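PDB 4FGQ: periplasmic protein from Legionella pneumophila subsp. pneumophila, which is a calcium-dependent periplasmic protease, LapG, probably a cysteine protease of the bacterial transglutaminase-like family. Local coordinates for residues 54-60 and 78-84; 69-73 and 182-186. All blocks are in the same frame, centred on the assembly; numbering follows the deposited sequence. Where two conformers were deposited one is given.

Contact 1: residues 54-60 and 78-84; sequences FNQFNYE and FIVDGGG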
ATOM      1  N   PHE A  54      -8.291   3.948   1.489  1.00  7.65           N
ATOM      2  CA  PHE A  54      -7.971   3.308   0.214  1.00  9.12           C
ATOM      3  C   PHE A  54      -8.833   2.103  -0.093  1.00 11.06           C
ATOM      4  O   PHE A  54      -9.012   1.768  -1.259  1.00 12.66           O
ATOM      5  CB  PHE A  54      -6.469   3.016   0.117  1.00 10.14           C
ATOM      6  CG  PHE A  54      -5.675   4.262  -0.097  1.00 10.59           C
ATOM      7  CD1 PHE A  54      -5.870   5.006  -1.245  1.00 13.33           C
ATOM      8  CD2 PHE A  54      -4.824   4.752   0.883  1.00 13.62           C
ATOM      9  CE1 PHE A  54      -5.191   6.192  -1.456  1.00 14.28           C
ATOM     10  CE2 PHE A  54      -4.131   5.946   0.673  1.00 14.70           C
ATOM     11  CZ  PHE A  54      -4.319   6.661  -0.501  1.00 16.03           C
ATOM     12  N   ASN A  55      -9.410   1.476   0.931  1.00  9.76           N
ATOM     13  CA  ASN A  55     -10.214   0.279   0.666  1.00 14.21           C
ATOM     14  C   ASN A  55     -11.510   0.546  -0.080  1.00 16.46           C
ATOM     15  O   ASN A  55     -12.136  -0.393  -0.577  1.00 19.20           O
ATOM     16  CB  ASN A  55     -10.469  -0.538   1.933  1.00 12.23           C
ATOM     17  CG  ASN A  55      -9.318  -1.453   2.255  1.00 13.18           C
ATOM     18  OD1 ASN A  55      -8.458  -1.693   1.402  1.00 14.69           O
ATOM     19  ND2 ASN A  55      -9.275  -1.963   3.485  1.00 13.75           N
ATOM     20  N   GLN A  56     -11.880   1.822  -0.179  1.00 13.06           N
ATOM     21  CA  GLN A  56     -13.073   2.274  -0.908  1.00 12.88           C
ATOM     22  C   GLN A  56     -12.861   2.361  -2.423  1.00 15.17           C
ATOM     23  O   GLN A  56     -13.816   2.577  -3.152  1.00 15.49           O
ATOM     24  CB  GLN A  56     -13.480   3.691  -0.445  1.00 19.17           C
ATOM     25  CG  GLN A  56     -12.628   4.791  -1.143  1.00 17.96           C
ATOM     26  CD  GLN A  56     -13.081   6.201  -0.903  1.00 28.60           C
ATOM     27  OE1 GLN A  56     -14.179   6.595  -1.308  1.00 33.53           O
ATOM     28  NE2 GLN A  56     -12.223   6.994  -0.272  1.00 26.10           N
ATOM     29  N   PHE A  57     -11.619   2.255  -2.895  1.00 11.00           N
ATOM     30  CA  PHE A  57     -11.326   2.435  -4.327  1.00 11.86           C
ATOM     31  C   PHE A  57     -11.668   1.175  -5.147  1.00 10.83           C
ATOM     32  O   PHE A  57     -12.006   0.133  -4.587  1.00 14.93           O
ATOM     33  CB  PHE A  57      -9.838   2.799  -4.529  1.00 14.69           C
ATOM     34  CG  PHE A  57      -9.487   4.235  -4.196  1.00 17.02           C
ATOM     35  CD1 PHE A  57      -9.584   4.719  -2.908  1.00 13.84           C
ATOM     36  CD2 PHE A  57      -8.987   5.076  -5.177  1.00 22.15           C
ATOM     37  CE1 PHE A  57      -9.255   6.042  -2.612  1.00 16.97           C
ATOM     38  CE2 PHE A  57      -8.645   6.388  -4.890  1.00 28.26           C
ATOM     39  CZ  PHE A  57      -8.778   6.869  -3.596  1.00 24.98           C
ATOM     40  N   ASN A  58     -11.602   1.282  -6.475  1.00 12.13           N
ATOM     41  CA  ASN A  58     -11.891   0.162  -7.370  0.53 14.78           C
ATOM     42  C   ASN A  58     -10.837  -0.935  -7.263  1.00 15.00           C
ATOM     43  O   ASN A  58      -9.648  -0.668  -7.426  1.00 16.78           O
ATOM     44  CB  ASN A  58     -11.947   0.651  -8.821  0.53 17.31           C
ATOM     45  CG  ASN A  58     -13.202   1.441  -9.122  0.53 19.68           C
ATOM     46  OD1 ASN A  58     -14.281   1.100  -8.649  0.53 25.30           O
ATOM     47  ND2 ASN A  58     -13.068   2.496  -9.920  0.53 27.57           N
ATOM     48  N   TYR A  59     -11.271  -2.168  -7.009  1.00 14.65           N
ATOM     49  CA  TYR A  59     -10.363  -3.306  -6.902  1.00 14.30           C
ATOM     50  C   TYR A  59     -10.307  -4.057  -8.233  1.00 15.93           C
ATOM     51  O   TYR A  59     -11.320  -4.581  -8.698  1.00 18.37           O
ATOM     52  CB  TYR A  59     -10.859  -4.232  -5.797  1.00 14.74           C
ATOM     53  CG  TYR A  59      -9.946  -5.387  -5.460  1.00 12.55           C
ATOM     54  CD1 TYR A  59     -10.117  -6.630  -6.069  1.00 13.53           C
ATOM     55  CD2 TYR A  59      -8.942  -5.244  -4.518  1.00 12.60           C
ATOM     56  CE1 TYR A  59      -9.285  -7.699  -5.736  1.00 15.57           C
ATOM     57  CE2 TYR A  59      -8.124  -6.293  -4.181  1.00 17.08           C
ATOM     58  CZ  TYR A  59      -8.298  -7.516  -4.800  1.00 16.42           C
ATOM     59  OH  TYR A  59      -7.470  -8.549  -4.447  1.00 17.93           O
ATOM     60  N   GLU A  60      -9.120  -4.101  -8.839  1.00 15.04           N
ATOM     61  CA  GLU A  60      -8.946  -4.700 -10.158  1.00 18.28           C
ATOM     62  C   GLU A  60      -8.340  -6.092 -10.041  1.00 14.61           C
ATOM     63  O   GLU A  60      -7.545  -6.362  -9.137  1.00 17.44           O
ATOM     64  CB  GLU A  60      -8.032  -3.806 -11.008  1.00 19.91           C
ATOM     65  CG  GLU A  60      -8.617  -2.425 -11.267  1.00 21.10           C
ATOM     66  CD  GLU A  60      -7.655  -1.467 -11.968  1.00 31.29           C
ATOM     67  OE1 GLU A  60      -6.471  -1.825 -12.174  1.00 27.19           O
ATOM     68  OE2 GLU A  60      -8.092  -0.346 -12.311  1.00 35.68           O
ATOM     69  N   PHE A  78      -2.431   5.021  -9.235  1.00 15.03           N
ATOM     70  CA  PHE A  78      -3.575   4.473  -8.510  1.00 12.88           C
ATOM     71  C   PHE A  78      -4.671   5.540  -8.409  1.00 16.23           C
ATOM     72  O   PHE A  78      -5.840   5.278  -8.684  1.00 13.47           O
ATOM     73  CB  PHE A  78      -3.128   4.037  -7.114  1.00 12.48           C
ATOM     74  CG  PHE A  78      -4.191   3.315  -6.314  1.00 14.31           C
ATOM     75  CD1 PHE A  78      -5.098   4.021  -5.540  1.00 13.98           C
ATOM     76  CD2 PHE A  78      -4.244   1.929  -6.299  1.00 17.33           C
ATOM     77  CE1 PHE A  78      -6.060   3.364  -4.780  1.00 14.98           C
ATOM     78  CE2 PHE A  78      -5.205   1.263  -5.541  1.00 19.64           C
ATOM     79  CZ  PHE A  78      -6.115   1.984  -4.784  1.00 16.15           C
ATOM     80  N   ILE A  79      -4.294   6.748  -8.008  1.00 12.94           N
ATOM     81  CA  ILE A  79      -5.272   7.835  -7.883  1.00 13.04           C
ATOM     82  C   ILE A  79      -5.913   8.219  -9.223  1.00 15.32           C
ATOM     83  O   ILE A  79      -7.139   8.382  -9.314  1.00 18.22           O
ATOM     84  CB  ILE A  79      -4.646   9.084  -7.228  1.00 16.62           C
ATOM     85  CG1 ILE A  79      -4.183   8.773  -5.803  1.00 15.57           C
ATOM     86  CG2 ILE A  79      -5.633  10.243  -7.217  1.00 16.09           C
ATOM     87  CD1 ILE A  79      -5.320   8.527  -4.805  1.00 18.64           C
ATOM     88  N   VAL A  80      -5.094   8.360 -10.264  1.00 14.80           N
ATOM     89  CA  VAL A  80      -5.607   8.677 -11.594  1.00 16.76           C
ATOM     90  C   VAL A  80      -6.591   7.614 -12.081  1.00 15.64           C
ATOM     91  O   VAL A  80      -7.661   7.939 -12.604  1.00 19.09           O
ATOM     92  CB  VAL A  80      -4.464   8.868 -12.615  1.00 19.50           C
ATOM     93  CG1 VAL A  80      -5.006   8.938 -14.033  1.00 19.25           C
ATOM     94  CG2 VAL A  80      -3.677  10.131 -12.291  1.00 21.61           C
ATOM     95  N   ASP A  81      -6.249   6.349 -11.876  1.00 16.37           N
ATOM     96  CA  ASP A  81      -7.080   5.247 -12.363  1.00 16.88           C
ATOM     97  C   ASP A  81      -8.308   5.001 -11.494  1.00 19.23           C
ATOM     98  O   ASP A  81      -9.265   4.356 -11.936  1.00 23.64           O
ATOM     99  CB  ASP A  81      -6.266   3.955 -12.434  1.00 15.95           C
ATOM    100  CG  ASP A  81      -5.198   3.993 -13.510  1.00 21.87           C
ATOM    101  OD1 ASP A  81      -5.177   4.967 -14.290  1.00 22.41           O
ATOM    102  OD2 ASP A  81      -4.397   3.036 -13.583  1.00 24.61           O
ATOM    103  N   GLY A  82      -8.270   5.500 -10.262  1.00 15.03           N
ATOM    104  CA  GLY A  82      -9.351   5.286  -9.318  1.00 16.17           C
ATOM    105  C   GLY A  82      -9.298   3.921  -8.657  1.00 17.82           C
ATOM    106  O   GLY A  82     -10.302   3.448  -8.104  1.00 15.02           O
ATOM    107  N   GLY A  83      -8.126   3.293  -8.690  1.00 15.69           N
ATOM    108  CA  GLY A  83      -7.953   2.003  -8.045  1.00 16.28           C
ATOM    109  C   GLY A  83      -6.874   1.169  -8.710  1.00 18.19           C
ATOM    110  O   GLY A  83      -6.044   1.698  -9.438  1.00 16.53           O
ATOM    111  N   GLY A  84      -6.893  -0.138  -8.467  1.00 14.00           N
ATOM    112  CA  GLY A  84      -5.825  -1.010  -8.934  1.00 15.74           C
ATOM    113  C   GLY A  84      -6.002  -2.391  -8.342  1.00 17.21           C
ATOM    114  O   GLY A  84      -7.063  -2.679  -7.777  1.00 15.00           O
TER
HETATM  115  O   HOH W   1     -11.246   2.551 -11.620  1.00 42.15           O
HETATM  116  O   HOH W   2      -9.483   1.250 -11.096  1.00 33.20           O
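Phe54, near the end of helix 43-55, meets the helix end of 78-84 with its ring: CD1 lies 3.9 Å from Phe78 CE1, and CE1 has Ile79 CD1 near its plane at the ring edge. The turn after the helix brings in Phe57, whose CG stands anti to its carbonyl carbon (chi1 -77°). That torsion swings the ring across Phe78, placing Phe78 CE1 over one face, 3.4 Å from Phe57 CD2, with the planes inclined at 41°; the Gly82 carbonyl lies at the edge of the same ring. Phe54, Phe57 and Phe78 thus form an aromatic cluster, with Ile79 CD1 beside it.

From Asn58 onward the backbones run as two short parallel strands. Asn58 N donates to Gly82 O at 3.0 Å, within the carbonyl plane, and Asn58 O accepts from Gly84 N at 3.0 Å, almost in line with its C=O. Gly83 CA also comes within 3.2 Å of Asn58 O, a bent CA-H...O contact beside the one hydrogen bond, with no side chain between the two backbones there. Glu60 N closes the series on Gly84 O at 2.7 Å, approaching from above the carbonyl plane. The extended Glu60 side chain lies along Gly84, OE1 being 3.4 Å from Gly84 CA, while its carboxylate forms a salt bridge with Lys73. Gly82, at positive phi, is the C-prime residue of the Schellman motif ending helix 75-81.

The strands 58-59 and 83-84 with helix 75-81 make a small beta-alpha-beta unit. Helix 22-38 packs on it through Phe28 and Trp31, Phe89 of helix 86-100 meets Phe78 edge-to-face, and Ile92 of the same helix touches Phe54. Gly84 leads directly into the calcium-binding residues Asp85, Glu87 and Asp88.

Contact 2: residues 69-73 and 182-186; sequences DDYWK and LGKWD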
ATOM      1  N   ASP A  69      -2.352  -7.893 -11.735  1.00 25.42           N
ATOM      2  CA  ASP A  69      -1.786  -7.538 -13.037  1.00 27.36           C
ATOM      3  C   ASP A  69      -0.262  -7.515 -12.912  1.00 25.64           C
ATOM      4  O   ASP A  69       0.262  -7.317 -11.815  1.00 25.09           O
ATOM      5  CB  ASP A  69      -2.309  -6.158 -13.455  1.00 27.86           C
ATOM      6  CG  ASP A  69      -1.919  -5.779 -14.879  1.00 39.03           C
ATOM      7  OD1 ASP A  69      -2.542  -6.293 -15.834  1.00 44.07           O
ATOM      8  OD2 ASP A  69      -1.003  -4.944 -15.040  1.00 36.87           O
ATOM      9  N   ASP A  70       0.449  -7.727 -14.018  1.00 28.26           N
ATOM     10  CA  ASP A  70       1.910  -7.685 -13.971  1.00 28.39           C
ATOM     11  C   ASP A  70       2.463  -6.299 -13.636  1.00 27.88           C
ATOM     12  O   ASP A  70       3.520  -6.181 -13.023  1.00 30.22           O
ATOM     13  CB  ASP A  70       2.524  -8.163 -15.283  1.00 32.96           C
ATOM     14  CG  ASP A  70       2.456  -9.663 -15.443  1.00 38.26           C
ATOM     15  OD1 ASP A  70       2.000 -10.366 -14.515  1.00 37.72           O
ATOM     16  OD2 ASP A  70       2.884 -10.142 -16.500  1.00 38.63           O
ATOM     17  N   TYR A  71       1.752  -5.253 -14.046  1.00 25.69           N
ATOM     18  CA  TYR A  71       2.223  -3.883 -13.850  1.00 22.47           C
ATOM     19  C   TYR A  71       1.925  -3.384 -12.441  1.00 25.10           C
ATOM     20  O   TYR A  71       0.794  -3.510 -11.959  1.00 23.54           O
ATOM     21  CB  TYR A  71       1.555  -2.961 -14.872  1.00 22.04           C
ATOM     22  CG  TYR A  71       2.061  -1.535 -14.864  1.00 23.73           C
ATOM     23  CD1 TYR A  71       1.346  -0.524 -14.235  1.00 23.31           C
ATOM     24  CD2 TYR A  71       3.243  -1.199 -15.508  1.00 29.99           C
ATOM     25  CE1 TYR A  71       1.805   0.782 -14.238  1.00 24.30           C
ATOM     26  CE2 TYR A  71       3.705   0.103 -15.517  1.00 29.87           C
ATOM     27  CZ  TYR A  71       2.984   1.086 -14.880  1.00 28.25           C
ATOM     28  OH  TYR A  71       3.449   2.380 -14.892  1.00 28.08           O
ATOM     29  N   TRP A  72       2.936  -2.815 -11.781  1.00 19.93           N
ATOM     30  CA  TRP A  72       2.759  -2.235 -10.447  1.00 19.73           C
ATOM     31  C   TRP A  72       2.547  -0.731 -10.560  1.00 18.97           C
ATOM     32  O   TRP A  72       3.384  -0.030 -11.135  1.00 21.41           O
ATOM     33  CB  TRP A  72       3.988  -2.482  -9.567  1.00 23.69           C
ATOM     34  CG  TRP A  72       4.190  -3.907  -9.139  1.00 27.68           C
ATOM     35  CD1 TRP A  72       3.617  -5.024  -9.682  1.00 28.39           C
ATOM     36  CD2 TRP A  72       5.028  -4.366  -8.068  1.00 24.24           C
ATOM     37  NE1 TRP A  72       4.054  -6.150  -9.015  1.00 28.60           N
ATOM     38  CE2 TRP A  72       4.914  -5.770  -8.016  1.00 26.61           C
ATOM     39  CE3 TRP A  72       5.866  -3.723  -7.152  1.00 21.66           C
ATOM     40  CZ2 TRP A  72       5.616  -6.542  -7.083  1.00 23.07           C
ATOM     41  CZ3 TRP A  72       6.554  -4.492  -6.224  1.00 25.73           C
ATOM     42  CH2 TRP A  72       6.425  -5.883  -6.200  1.00 26.39           C
ATOM     43  N   LYS A  73       1.445  -0.228 -10.006  1.00 16.58           N
ATOM     44  CA  LYS A  73       1.115   1.194 -10.103  1.00 17.00           C
ATOM     45  C   LYS A  73       1.749   2.028  -9.000  1.00 15.16           C
ATOM     46  O   LYS A  73       1.708   1.649  -7.830  1.00 17.57           O
ATOM     47  CB  LYS A  73      -0.402   1.397 -10.010  1.00 16.77           C
ATOM     48  CG  LYS A  73      -1.213   0.700 -11.086  1.00 15.32           C
ATOM     49  CD  LYS A  73      -2.688   1.135 -10.986  1.00 17.04           C
ATOM     50  CE  LYS A  73      -3.586   0.282 -11.861  1.00 18.80           C
ATOM     51  NZ  LYS A  73      -4.978   0.833 -11.919  1.00 17.42           N
ATOM     52  N   LEU A 182      14.114  -6.179  -6.982  1.00 45.60           N
ATOM     53  CA  LEU A 182      12.736  -6.334  -7.413  1.00 36.73           C
ATOM     54  C   LEU A 182      12.529  -5.298  -8.520  1.00 36.57           C
ATOM     55  O   LEU A 182      12.314  -4.114  -8.245  1.00 35.75           O
ATOM     56  CB  LEU A 182      11.815  -6.051  -6.221  1.00 38.75           C
ATOM     57  CG  LEU A 182      10.476  -6.743  -5.963  1.00 45.27           C
ATOM     58  CD1 LEU A 182      10.603  -8.242  -6.080  1.00 48.35           C
ATOM     59  CD2 LEU A 182       9.984  -6.367  -4.566  1.00 41.02           C
ATOM     60  N   GLY A 183      12.622  -5.746  -9.770  1.00 37.83           N
ATOM     61  CA  GLY A 183      12.640  -4.859 -10.926  1.00 39.00           C
ATOM     62  C   GLY A 183      11.497  -3.866 -11.051  1.00 34.84           C
ATOM     63  O   GLY A 183      11.732  -2.688 -11.339  1.00 38.11           O
ATOM     64  N   LYS A 184      10.268  -4.330 -10.843  1.00 31.96           N
ATOM     65  CA  LYS A 184       9.092  -3.474 -10.988  1.00 31.12           C
ATOM     66  C   LYS A 184       9.052  -2.416  -9.912  1.00 29.42           C
ATOM     67  O   LYS A 184       8.526  -1.329 -10.124  1.00 28.46           O
ATOM     68  CB  LYS A 184       7.810  -4.291 -10.875  1.00 33.69           C
ATOM     69  CG  LYS A 184       7.626  -5.333 -11.940  1.00 41.07           C
ATOM     70  CD  LYS A 184       6.638  -6.363 -11.444  1.00 40.44           C
ATOM     71  CE  LYS A 184       6.320  -7.337 -12.532  1.00 40.65           C
ATOM     72  NZ  LYS A 184       5.318  -8.349 -12.097  1.00 38.79           N
ATOM     73  N   TRP A 185       9.581  -2.770  -8.747  1.00 28.32           N
ATOM     74  CA  TRP A 185       9.590  -1.893  -7.587  1.00 25.04           C
ATOM     75  C   TRP A 185      10.632  -0.808  -7.801  1.00 25.59           C
ATOM     76  O   TRP A 185      10.379   0.367  -7.549  1.00 28.84           O
ATOM     77  CB  TRP A 185       9.898  -2.717  -6.333  1.00 23.65           C
ATOM     78  CG  TRP A 185       9.939  -1.960  -5.031  1.00 23.49           C
ATOM     79  CD1 TRP A 185      10.982  -1.903  -4.161  1.00 26.61           C
ATOM     80  CD2 TRP A 185       8.881  -1.185  -4.440  1.00 21.71           C
ATOM     81  NE1 TRP A 185      10.652  -1.135  -3.067  1.00 25.03           N
ATOM     82  CE2 TRP A 185       9.368  -0.678  -3.216  1.00 24.59           C
ATOM     83  CE3 TRP A 185       7.580  -0.862  -4.833  1.00 25.00           C
ATOM     84  CZ2 TRP A 185       8.595   0.128  -2.377  1.00 24.35           C
ATOM     85  CZ3 TRP A 185       6.813  -0.059  -4.003  1.00 20.79           C
ATOM     86  CH2 TRP A 185       7.323   0.426  -2.788  1.00 20.93           C
ATOM     87  N   ASP A 186      11.808  -1.212  -8.270  1.00 27.48           N
ATOM     88  CA  ASP A 186      12.855  -0.263  -8.628  1.00 29.97           C
ATOM     89  C   ASP A 186      12.328   0.740  -9.655  1.00 32.91           C
ATOM     90  O   ASP A 186      12.457   1.951  -9.481  1.00 36.17           O
ATOM     91  CB  ASP A 186      14.063  -1.010  -9.191  1.00 38.84           C
ATOM     92  CG  ASP A 186      15.228  -0.094  -9.502  1.00 53.29           C
ATOM     93  OD1 ASP A 186      15.657   0.666  -8.606  1.00 56.00           O
ATOM     94  OD2 ASP A 186      15.717  -0.136 -10.651  1.00 61.57           O
TER
HETATM   95  O   HOH W   3       2.280  -8.310 -10.515  1.00 29.40           O
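The irregular segment 69-73 passes the first turn of helix 183-192, the backbones coming closest at Trp72 and Lys184, whose CA atoms are 6.5 Å apart. Leu182 is the N-cap residue, its O accepting from Asp186 N, and Asp69 OD2 takes Tyr71 N at 2.9 Å in an Asx turn. Trp72 supplies most of the surface on one side, Lys184 on the other. Lys184 lays its aliphatic chain across one face of the indole, CD standing 3.7 Å from the centroid of the five-membered ring and 19° off its normal, a CH-pi contact. The chain, extended beyond CG, carries NZ past the ring to Asp70 O, a weak hydrogen bond of 3.0 Å.

Asp69 and Tyr71 are calcium ligands in this protein, though none is bound here, so the helix packs against a metal-site loop through Trp72. An in-plane water at the indole edge accepts from Trp72 NE1 at 3.2 Å and lies 2.6 Å from Asp69 O. At the far end of the indole, Trp72 CH2 touches Leu182 CD2 at 3.9 Å, and CZ3 touches Trp185 CB at 3.8 Å. Phe159 of strand 153-159 and Ile91 of helix 86-100 touch both tryptophans.

How the contacts relate
From the N terminus, the chain passes 54-60 at the end of helix 43-55, enters the loop holding 69-73, and returns through helix 75-81 to 78-84, where contact 1 closes a short excursion of 17 residues. Contact 2 closes a much longer one: 108 residues, including helix 86-100 and the antiparallel sheet, separate 69-73 from 182-186. Because 69-73 lies between the segments of contact 1, the two closures cross. Lys73 joins them physically, its NZ forming a salt bridge with Asp81 OD2 at 2.8 Å. Together they fasten the calcium-site loop to the small parallel strand pair and to the C-terminal helix 183-192.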